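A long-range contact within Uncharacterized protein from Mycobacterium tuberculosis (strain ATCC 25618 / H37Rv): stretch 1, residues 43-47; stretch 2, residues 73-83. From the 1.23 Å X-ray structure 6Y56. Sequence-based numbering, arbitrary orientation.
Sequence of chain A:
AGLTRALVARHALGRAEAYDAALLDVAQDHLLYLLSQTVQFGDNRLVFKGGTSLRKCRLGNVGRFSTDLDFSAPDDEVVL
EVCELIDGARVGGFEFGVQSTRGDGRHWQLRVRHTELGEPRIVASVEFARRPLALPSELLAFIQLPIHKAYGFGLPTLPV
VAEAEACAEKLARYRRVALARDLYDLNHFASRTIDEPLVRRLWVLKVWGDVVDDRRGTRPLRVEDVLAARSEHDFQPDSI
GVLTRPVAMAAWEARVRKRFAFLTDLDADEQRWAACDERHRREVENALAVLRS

Stretch 1, residues 43-47: DNRLV
Stretch 2 (73-83) APDDEVVLEVC

Stretch 1 is an irregular segment laid against the loop and first turns of a helix in stretch 2, and the two together bury 333 Å². In stretch 2, Ala73 (phi/psi -150/90) and Pro74 (-63/-23) lead to Asp75 (-102/124), the N-cap of a helix running through 76-83 and onward. Asp75, chi1 t, caps it by accepting from the backbone: Glu77 N to Asp75 OD1 is 2.9 Å with an N-H...O angle of 160°. The regular i to i+4 bonds then follow, such as Val82 N to Val78 O at 3.0 Å, and all helical phi/psi pairs lie near -60/-40.

Asp43 (-51/135, chi1 m) is out of reach of stretch 2. Asn44 takes a left-handed conformation (62/19) with chi1 m; its CB points away, so its approach is made by backbone, Asn44 C lying 4.3 Å from Pro74 CD.

Arg45 (-133/-63) contributes most, with 89 Å² covered. Its carbonyl is engaged twice: Ala73 CA sits 3.5 Å from Arg45 O, and the 150° angle at hydrogen supports a CA-H...O contact, while a water donates to Arg45 O at 2.8 Å and accepts from Asp75 N at 2.8 Å, bridging the loop to the residue that caps the helix. Val78 CG1 also lies 3.7 Å from Arg45 O. Although the CA-to-CB bond points away, chi1 to chi3 are all t (-171°, 178°, -159°) and chi4 is -76°, an extended chain whose end comes back near the helix. There Arg45 NH2 donates to Glu81 OE1 at 3.2 Å and 165°, a nearly linear hydrogen bond within a salt bridge. Glu81 meets the guanidinium at its edge, near the plane, whereas Val78 CG2 covers one face, 3.8 Å from Arg45 CZ. Glu81 reaches this position with chi1 and chi2 t and chi3 at 6°; Val78 has chi1 t. The two are three residues apart on the helix, and both CB atoms point toward stretch 1.

Leu46 (-158/114, chi1 t, chi2 p) sets the register, its CA lying 4.8 Å from Ala73 CA. Its CB points sideways, yet the end of the side chain comes nearer: Leu46 CD1 packs on Ala73 CB at 3.9 Å and Leu46 CD2 on Val82 CG2 at 4.0 Å. Leu46 CB and Val78 CG1, 4.4 Å apart, make a looser apolar contact. Val82 has chi1 t.

Val47 (-127/133, chi1 t) is in strand conformation and makes no contact.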

# COMPACT_ATOMS: atom_id res chain seq x y z
N ASP A 43 -16.32 -1.61 3.52
CA ASP A 43 -16.43 -0.36 2.77
C ASP A 43 -16.85 0.78 3.68
O ASP A 43 -17.77 0.64 4.50
CB ASP A 43 -17.46 -0.53 1.64
CG ASP A 43 -16.99 -1.46 0.54
OD1 ASP A 43 -15.79 -1.44 0.22
OD2 ASP A 43 -17.83 -2.20 -0.00
N ASN A 44 -16.18 1.92 3.54
CA ASN A 44 -16.46 3.13 4.31
C ASN A 44 -16.25 2.94 5.80
O ASN A 44 -16.76 3.71 6.60
CB ASN A 44 -17.86 3.69 4.01
CG ASN A 44 -18.06 3.96 2.55
OD1 ASN A 44 -17.34 4.76 1.96
ND2 ASN A 44 -19.02 3.28 1.95
N ARG A 45 -15.50 1.91 6.19
CA ARG A 45 -15.17 1.71 7.60
C ARG A 45 -13.68 1.42 7.77
O ARG A 45 -12.96 2.19 8.42
CB ARG A 45 -16.02 0.61 8.22
CG ARG A 45 -15.83 0.55 9.72
CD ARG A 45 -16.68 -0.48 10.43
NE ARG A 45 -16.81 -0.16 11.85
CZ ARG A 45 -15.86 -0.34 12.77
NH1 ARG A 45 -14.68 -0.85 12.46
NH2 ARG A 45 -16.10 0.00 14.03
N LEU A 46 -13.21 0.31 7.21
CA LEU A 46 -11.81 -0.07 7.34
C LEU A 46 -11.48 -1.00 6.18
O LEU A 46 -12.02 -2.11 6.10
CB LEU A 46 -11.57 -0.76 8.67
CG LEU A 46 -10.12 -1.08 9.00
CD1 LEU A 46 -9.28 0.18 9.17
CD2 LEU A 46 -10.06 -1.96 10.24
N VAL A 47 -10.61 -0.56 5.27
CA VAL A 47 -10.22 -1.34 4.10
C VAL A 47 -8.70 -1.39 4.07
O VAL A 47 -8.04 -0.36 4.22
CB VAL A 47 -10.78 -0.74 2.80
CG1 VAL A 47 -10.30 -1.52 1.60
CG2 VAL A 47 -12.30 -0.75 2.83
N ALA A 73 -9.63 4.49 6.46
CA ALA A 73 -10.49 4.54 7.64
C ALA A 73 -10.97 5.96 7.82
O ALA A 73 -10.34 6.77 8.51
CB ALA A 73 -9.74 4.07 8.89
N PRO A 74 -12.11 6.31 7.21
CA PRO A 74 -12.56 7.71 7.28
C PRO A 74 -12.89 8.22 8.68
O PRO A 74 -12.86 9.44 8.89
CB PRO A 74 -13.81 7.72 6.38
CG PRO A 74 -13.58 6.59 5.42
CD PRO A 74 -12.88 5.53 6.23
N ASP A 75 -13.20 7.36 9.65
CA ASP A 75 -13.69 7.78 10.95
C ASP A 75 -12.56 7.71 11.97
O ASP A 75 -11.98 6.65 12.19
CB ASP A 75 -14.85 6.88 11.38
CG ASP A 75 -15.56 7.37 12.65
OD1 ASP A 75 -15.04 8.27 13.34
OD2 ASP A 75 -16.66 6.85 12.94
N ASP A 76 -12.28 8.84 12.63
CA ASP A 76 -11.24 8.88 13.65
C ASP A 76 -11.49 7.87 14.77
O ASP A 76 -10.55 7.36 15.37
CB ASP A 76 -11.15 10.28 14.26
CG ASP A 76 -10.62 11.32 13.28
OD1 ASP A 76 -10.03 10.95 12.25
OD2 ASP A 76 -10.80 12.52 13.54
N GLU A 77 -12.76 7.59 15.07
CA GLU A 77 -13.05 6.63 16.13
C GLU A 77 -12.61 5.23 15.76
O GLU A 77 -12.17 4.47 16.62
CB GLU A 77 -14.54 6.62 16.42
CG GLU A 77 -14.90 7.59 17.48
CD GLU A 77 -16.37 7.85 17.50
OE1 GLU A 77 -17.13 6.99 18.00
OE2 GLU A 77 -16.76 8.91 16.97
N VAL A 78 -12.73 4.87 14.48
CA VAL A 78 -12.28 3.56 14.02
C VAL A 78 -10.76 3.47 14.09
O VAL A 78 -10.20 2.45 14.51
CB VAL A 78 -12.81 3.28 12.60
CG1 VAL A 78 -12.11 2.08 11.99
CG2 VAL A 78 -14.32 3.08 12.64
N VAL A 79 -10.08 4.54 13.69
CA VAL A 79 -8.62 4.59 13.79
C VAL A 79 -8.19 4.35 15.23
O VAL A 79 -7.30 3.53 15.50
CB VAL A 79 -8.10 5.94 13.26
CG1 VAL A 79 -6.60 6.05 13.48
CG2 VAL A 79 -8.45 6.11 11.79
N LEU A 80 -8.83 5.04 16.17
CA LEU A 80 -8.43 4.88 17.57
C LEU A 80 -8.70 3.46 18.06
O LEU A 80 -7.87 2.88 18.77
CB LEU A 80 -9.15 5.90 18.44
CG LEU A 80 -8.72 5.89 19.92
CD1 LEU A 80 -7.26 6.27 20.07
CD2 LEU A 80 -9.60 6.83 20.73
N GLU A 81 -9.83 2.87 17.67
CA GLU A 81 -10.13 1.50 18.06
C GLU A 81 -9.03 0.55 17.60
O GLU A 81 -8.52 -0.27 18.38
CB GLU A 81 -11.49 1.10 17.48
CG GLU A 81 -11.88 -0.35 17.70
CD GLU A 81 -13.11 -0.75 16.89
OE1 GLU A 81 -13.59 0.07 16.08
OE2 GLU A 81 -13.60 -1.88 17.06
N VAL A 82 -8.60 0.69 16.34
CA VAL A 82 -7.54 -0.16 15.80
C VAL A 82 -6.24 0.07 16.54
O VAL A 82 -5.55 -0.89 16.92
CB VAL A 82 -7.38 0.08 14.29
CG1 VAL A 82 -6.16 -0.68 13.77
CG2 VAL A 82 -8.64 -0.34 13.57
N CYS A 83 -5.88 1.33 16.78
CA CYS A 83 -4.59 1.61 17.41
C CYS A 83 -4.56 1.13 18.86
O CYS A 83 -3.54 0.60 19.32
CB CYS A 83 -4.27 3.10 17.30
SG CYS A 83 -3.91 3.60 15.59
O HOH W 1 -13.84 4.61 9.42